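Local coordinates for protein diaminopimelate decarboxylase (PDB 2QGH) that catalyses the pyridoxal-5'-phosphate-dependent decarboxylation of meso-diaminopimelate to L-lysine, the last step of bacterial lysine synthesis, at residues E25-F28 with Q29-T33; A410-D413 with L414-L417. All blocks are in the same frame, centred on the assembly; numbering follows the deposited sequence.

Contact 1 (E25-F28 with Q29-T33)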
loop_
_atom_site.group_PDB
_atom_site.type_symbol
_atom_site.label_atom_id
_atom_site.label_comp_id
_atom_site.label_asym_id
_atom_site.label_seq_id
_atom_site.Cartn_x
_atom_site.Cartn_y
_atom_site.Cartn_z
ATOM N N GLU A 25 15.174 -11.342 -24.688
ATOM C CA GLU A 25 16.126 -10.386 -25.242
ATOM C C GLU A 25 15.495 -9.227 -25.997
ATOM O O GLU A 25 15.863 -8.071 -25.776
ATOM C CB GLU A 25 17.144 -11.099 -26.128
ATOM C CG GLU A 25 18.059 -12.017 -25.339
ATOM C CD GLU A 25 18.529 -11.381 -24.040
ATOM O OE1 GLU A 25 19.250 -10.359 -24.101
ATOM O OE2 GLU A 25 18.168 -11.900 -22.955
ATOM N N GLU A 26 14.552 -9.519 -26.886
ATOM C CA GLU A 26 13.905 -8.442 -27.624
ATOM C C GLU A 26 13.189 -7.557 -26.616
ATOM O O GLU A 26 13.193 -6.328 -26.726
ATOM C CB GLU A 26 12.882 -8.986 -28.629
ATOM C CG GLU A 26 12.235 -7.881 -29.465
ATOM C CD GLU A 26 11.145 -8.380 -30.393
ATOM O OE1 GLU A 26 11.374 -9.399 -31.083
ATOM O OE2 GLU A 26 10.066 -7.745 -30.441
ATOM N N LEU A 27 12.590 -8.206 -25.623
ATOM C CA LEU A 27 11.841 -7.524 -24.583
ATOM C C LEU A 27 12.697 -6.520 -23.810
ATOM O O LEU A 27 12.374 -5.334 -23.753
ATOM C CB LEU A 27 11.242 -8.563 -23.628
ATOM C CG LEU A 27 10.078 -8.113 -22.740
ATOM C CD1 LEU A 27 8.994 -7.470 -23.592
ATOM C CD2 LEU A 27 9.515 -9.310 -21.992
ATOM N N PHE A 28 13.791 -6.998 -23.229
ATOM C CA PHE A 28 14.679 -6.138 -22.453
ATOM C C PHE A 28 15.342 -5.038 -23.280
ATOM O O PHE A 28 15.932 -4.098 -22.735
ATOM C CB PHE A 28 15.740 -6.996 -21.770
ATOM C CG PHE A 28 15.195 -7.860 -20.671
ATOM C CD1 PHE A 28 15.824 -9.050 -20.326
ATOM C CD2 PHE A 28 14.051 -7.481 -19.973
ATOM C CE1 PHE A 28 15.321 -9.853 -19.305
ATOM C CE2 PHE A 28 13.541 -8.273 -18.952
ATOM C CZ PHE A 28 14.178 -9.464 -18.616
ATOM N N GLN A 29 15.236 -5.151 -24.599
ATOM C CA GLN A 29 15.835 -4.161 -25.474
ATOM C C GLN A 29 14.916 -2.961 -25.676
ATOM O O GLN A 29 15.389 -1.833 -25.825
ATOM C CB GLN A 29 16.170 -4.787 -26.836
ATOM C CG GLN A 29 16.866 -3.833 -27.799
ATOM C CD GLN A 29 18.244 -3.426 -27.318
ATOM O OE1 GLN A 29 19.187 -4.214 -27.363
ATOM N NE2 GLN A 29 18.363 -2.194 -26.841
ATOM N N THR A 30 13.607 -3.206 -25.680
ATOM C CA THR A 30 12.632 -2.139 -25.894
ATOM C C THR A 30 11.865 -1.709 -24.649
ATOM O O THR A 30 11.059 -0.786 -24.715
ATOM C CB THR A 30 11.603 -2.519 -27.006
ATOM O OG1 THR A 30 10.949 -3.752 -26.672
ATOM C CG2 THR A 30 12.307 -2.677 -28.350
ATOM N N HIS A 31 12.115 -2.368 -23.519
ATOM C CA HIS A 31 11.439 -2.023 -22.270
ATOM C C HIS A 31 12.367 -2.090 -21.062
ATOM O O HIS A 31 13.114 -3.049 -20.875
ATOM C CB HIS A 31 10.224 -2.931 -22.054
ATOM C CG HIS A 31 9.107 -2.679 -23.021
ATOM N ND1 HIS A 31 8.640 -3.643 -23.891
ATOM C CD2 HIS A 31 8.378 -1.565 -23.268
ATOM C CE1 HIS A 31 7.672 -3.134 -24.632
ATOM N NE2 HIS A 31 7.494 -1.874 -24.275
ATOM N N LYS A 32 12.316 -1.048 -20.243
ATOM C CA LYS A 32 13.149 -0.951 -19.053
ATOM C C LYS A 32 12.425 -1.524 -17.843
ATOM O O LYS A 32 11.201 -1.454 -17.771
ATOM C CB LYS A 32 13.503 0.524 -18.812
ATOM C CG LYS A 32 13.847 0.895 -17.366
ATOM C CD LYS A 32 15.149 0.268 -16.899
ATOM C CE LYS A 32 15.517 0.725 -15.493
ATOM N NZ LYS A 32 15.660 2.207 -15.425
ATOM N N THR A 33 13.185 -2.089 -16.906
ATOM C CA THR A 33 12.620 -2.662 -15.682
ATOM C C THR A 33 12.383 -1.574 -14.616
ATOM O O THR A 33 12.935 -0.478 -14.706
ATOM C CB THR A 33 13.566 -3.728 -15.066
ATOM O OG1 THR A 33 14.842 -3.138 -14.798
ATOM C CG2 THR A 33 13.734 -4.910 -16.003
#

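Contact 2 (A410-D413 with L414-L417)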
loop_
_atom_site.group_PDB
_atom_site.type_symbol
_atom_site.label_atom_id
_atom_site.label_comp_id
_atom_site.label_asym_id
_atom_site.label_seq_id
_atom_site.Cartn_x
_atom_site.Cartn_y
_atom_site.Cartn_z
ATOM N N ALA A 410 4.874 8.784 -15.625
ATOM C CA ALA A 410 5.973 9.740 -15.723
ATOM C C ALA A 410 6.175 10.340 -14.332
ATOM O O ALA A 410 5.252 10.361 -13.516
ATOM C CB ALA A 410 5.640 10.841 -16.728
ATOM N N LEU A 411 7.387 10.817 -14.064
ATOM C CA LEU A 411 7.713 11.418 -12.778
ATOM C C LEU A 411 6.733 12.542 -12.463
ATOM O O LEU A 411 6.318 12.717 -11.317
ATOM C CB LEU A 411 9.142 11.962 -12.814
ATOM C CG LEU A 411 10.145 11.442 -11.785
ATOM C CD1 LEU A 411 9.955 9.962 -11.538
ATOM C CD2 LEU A 411 11.544 11.716 -12.296
ATOM N N GLU A 412 6.345 13.291 -13.490
ATOM C CA GLU A 412 5.426 14.403 -13.300
ATOM C C GLU A 412 4.008 13.989 -12.908
ATOM O O GLU A 412 3.261 14.793 -12.354
ATOM C CB GLU A 412 5.379 15.269 -14.555
ATOM C CG GLU A 412 6.750 15.684 -15.068
ATOM C CD GLU A 412 7.326 14.674 -16.049
ATOM O OE1 GLU A 412 6.693 14.452 -17.107
ATOM O OE2 GLU A 412 8.403 14.099 -15.767
ATOM N N ASP A 413 3.626 12.750 -13.199
ATOM C CA ASP A 413 2.287 12.294 -12.840
ATOM C C ASP A 413 2.166 12.145 -11.325
ATOM O O ASP A 413 1.067 12.131 -10.783
ATOM C CB ASP A 413 1.948 10.955 -13.520
ATOM C CG ASP A 413 1.905 11.059 -15.037
ATOM O OD1 ASP A 413 1.506 12.122 -15.556
ATOM O OD2 ASP A 413 2.257 10.076 -15.717
ATOM N N LEU A 414 3.297 12.044 -10.639
ATOM C CA LEU A 414 3.285 11.900 -9.186
ATOM C C LEU A 414 2.702 13.114 -8.476
ATOM O O LEU A 414 1.989 12.977 -7.491
ATOM C CB LEU A 414 4.703 11.680 -8.651
ATOM C CG LEU A 414 5.465 10.398 -8.999
ATOM C CD1 LEU A 414 6.967 10.614 -8.750
ATOM C CD2 LEU A 414 4.931 9.227 -8.178
ATOM N N TRP A 415 3.005 14.303 -8.983
ATOM C CA TRP A 415 2.559 15.536 -8.338
ATOM C C TRP A 415 1.673 16.434 -9.188
ATOM O O TRP A 415 1.474 17.604 -8.858
ATOM C CB TRP A 415 3.792 16.318 -7.875
ATOM C CG TRP A 415 4.738 16.660 -8.994
ATOM C CD1 TRP A 415 4.555 17.610 -9.957
ATOM C CD2 TRP A 415 6.008 16.053 -9.271
ATOM N NE1 TRP A 415 5.623 17.633 -10.810
ATOM C CE2 TRP A 415 6.532 16.689 -10.415
ATOM C CE3 TRP A 415 6.753 15.035 -8.663
ATOM C CZ2 TRP A 415 7.771 16.344 -10.968
ATOM C CZ3 TRP A 415 7.992 14.689 -9.213
ATOM C CH2 TRP A 415 8.483 15.344 -10.354
ATOM N N ARG A 416 1.141 15.882 -10.271
ATOM C CA ARG A 416 0.280 16.618 -11.188
ATOM C C ARG A 416 -0.863 17.355 -10.486
ATOM O O ARG A 416 -1.126 18.518 -10.776
ATOM C CB ARG A 416 -0.306 15.648 -12.225
ATOM C CG ARG A 416 -1.109 16.311 -13.332
ATOM C CD ARG A 416 -0.182 16.847 -14.411
ATOM N NE ARG A 416 0.423 15.757 -15.173
ATOM C CZ ARG A 416 1.462 15.896 -15.991
ATOM N NH1 ARG A 416 2.030 17.086 -16.158
ATOM N NH2 ARG A 416 1.929 14.842 -16.648
ATOM N N LEU A 417 -1.533 16.676 -9.562
ATOM C CA LEU A 417 -2.667 17.257 -8.842
ATOM C C LEU A 417 -2.291 18.082 -7.617
ATOM O O LEU A 417 -3.152 18.440 -6.810
ATOM C CB LEU A 417 -3.642 16.150 -8.433
ATOM C CG LEU A 417 -4.276 15.338 -9.572
ATOM C CD1 LEU A 417 -5.098 14.184 -9.011
ATOM C CD2 LEU A 417 -5.144 16.252 -10.420
#

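Contact 1 (E25-F28 with Q29-T33)
Leu27 and His31, four residues apart, meet through a van der Waals contact of a methyl with the imidazole edge. CD1 of Leu27 lies near the ring plane, 3.9 Å from ND1 of His31. CG of Leu27 is anti to its backbone N (chi1 -161°), which brings the branched tip to the ring at an oblique crossing. Leucine suits the place because its buried side chain also faces Leu37 and Leu395. A looser approach joins Phe28 to Thr33, whose CG2 is 4.5 Å from Phe28 CE2, at the limit of contact and oblique to the ring.

The backbone bonds belong to the last turn of helix 24-30, which tightens as it ends. The amide N of Gln29 reaches O of Glu26 at 3.2 Å, and that of Thr30 reaches O of Leu27 at 3.1 Å; these i to i+3 bonds are of 3-10 type. The i to i+4 bonds beside them are weak, including His31 N to Leu27 O. That carbonyl thus receives two amides as His31 leaves helical geometry. Helix 24-30 packs on strands 35-39 and 393-397 of the mixed sheet, part of the beta domain that accompanies the eight-stranded alpha/beta barrel in fold-type III decarboxylases. His31 rests on Leu393 and Leu395, and Phe28 on Phe35, while Lys369 makes a cation-pi contact with the Phe28 ring.

Among polar side chains, Thr30 has chi1 of 56°, a rotation that turns OG1 back toward the helix and gives a weak 3.4 Å bond to O of Glu26. Thr33 is buried, and its OG1 is satisfied by Asp310 and Gln294. Glu25, Glu26 and Gln29 suit the exposed side of the helix, where their long polar ends can be solvated while Leu27 goes to the sheet.

Contact 2 (A410-D413 with L414-L417)
The indole of Trp415 has backbone from two residues over one face: O of Leu411 stands 3.3 Å from CZ3 of Trp415, and CA of Glu412 makes a CH-pi contact, 4.1 Å from the centroid of the six-membered ring of Trp415. Both lie toward the rim of the ring. CG of Trp415 sits between its backbone N and carbonyl carbon (chi1 58°), folding the indole back over the preceding turn. A wide aromatic suits this place because its flat surface can lie over a peptide. The guanidinium of Arg416 has CB of Glu412 over one face, 4.1 Å from NH2 of Arg416, and OD1 of Asp413 at its edge.

That edge contact is a salt bridge, with NH2 of Arg416 3.0 Å from OD1 of Asp413. OD1 is met nearly along its C-O axis, but lies 22° out of the guanidinium plane. The carboxylate and guanidinium planes are 59° apart, an arrangement short of a flat two-pronged pairing. Bends at chi2 and chi3 bring the arginine chain round to its partner.

Residues 411-413 have helical backbone angles but do not make a regular helix; they form a turn in the loop after strand 402-406. Asp413 N bonds O of Ala410 at 2.9 Å, while OD2 of Asp413 takes the amide N of Ala410, also at 2.9 Å, from above the carboxylate plane. One short acid therefore spans the turn, with one oxygen on the backbone and the other on the arginine. The amide N of Leu414 bonds to O of Leu411 at 3.2 Å, an i to i+3 link.

Leu411 and Leu414 point the same way, their CD1 atoms 4.1 Å apart, and both rest on Pro390. The second subunit packs its Gln93 against Leu411 and Trp415, and its Arg94 against Leu414.

Both contacts are local, between neighbouring residues of one continuous stretch, each partly buried and toward opposite ends of the chain; their centres lie 24 Å apart and they do not touch. Contact 1 is the end of a regular helix laid on strands 35-39 and 393-397, with its buried leucine on the sheet and Glu25, Glu26 and Gln29 on the exposed side. Contact 2 follows strand 402-406 of the same sheet but packs on loop residues such as Pro390. Their chemistry differs accordingly: backbone bonds dominate in contact 1, whereas contact 2 adds a salt bridge and a tryptophan face over the backbone. Of the two, contact 2 alone meets the second subunit.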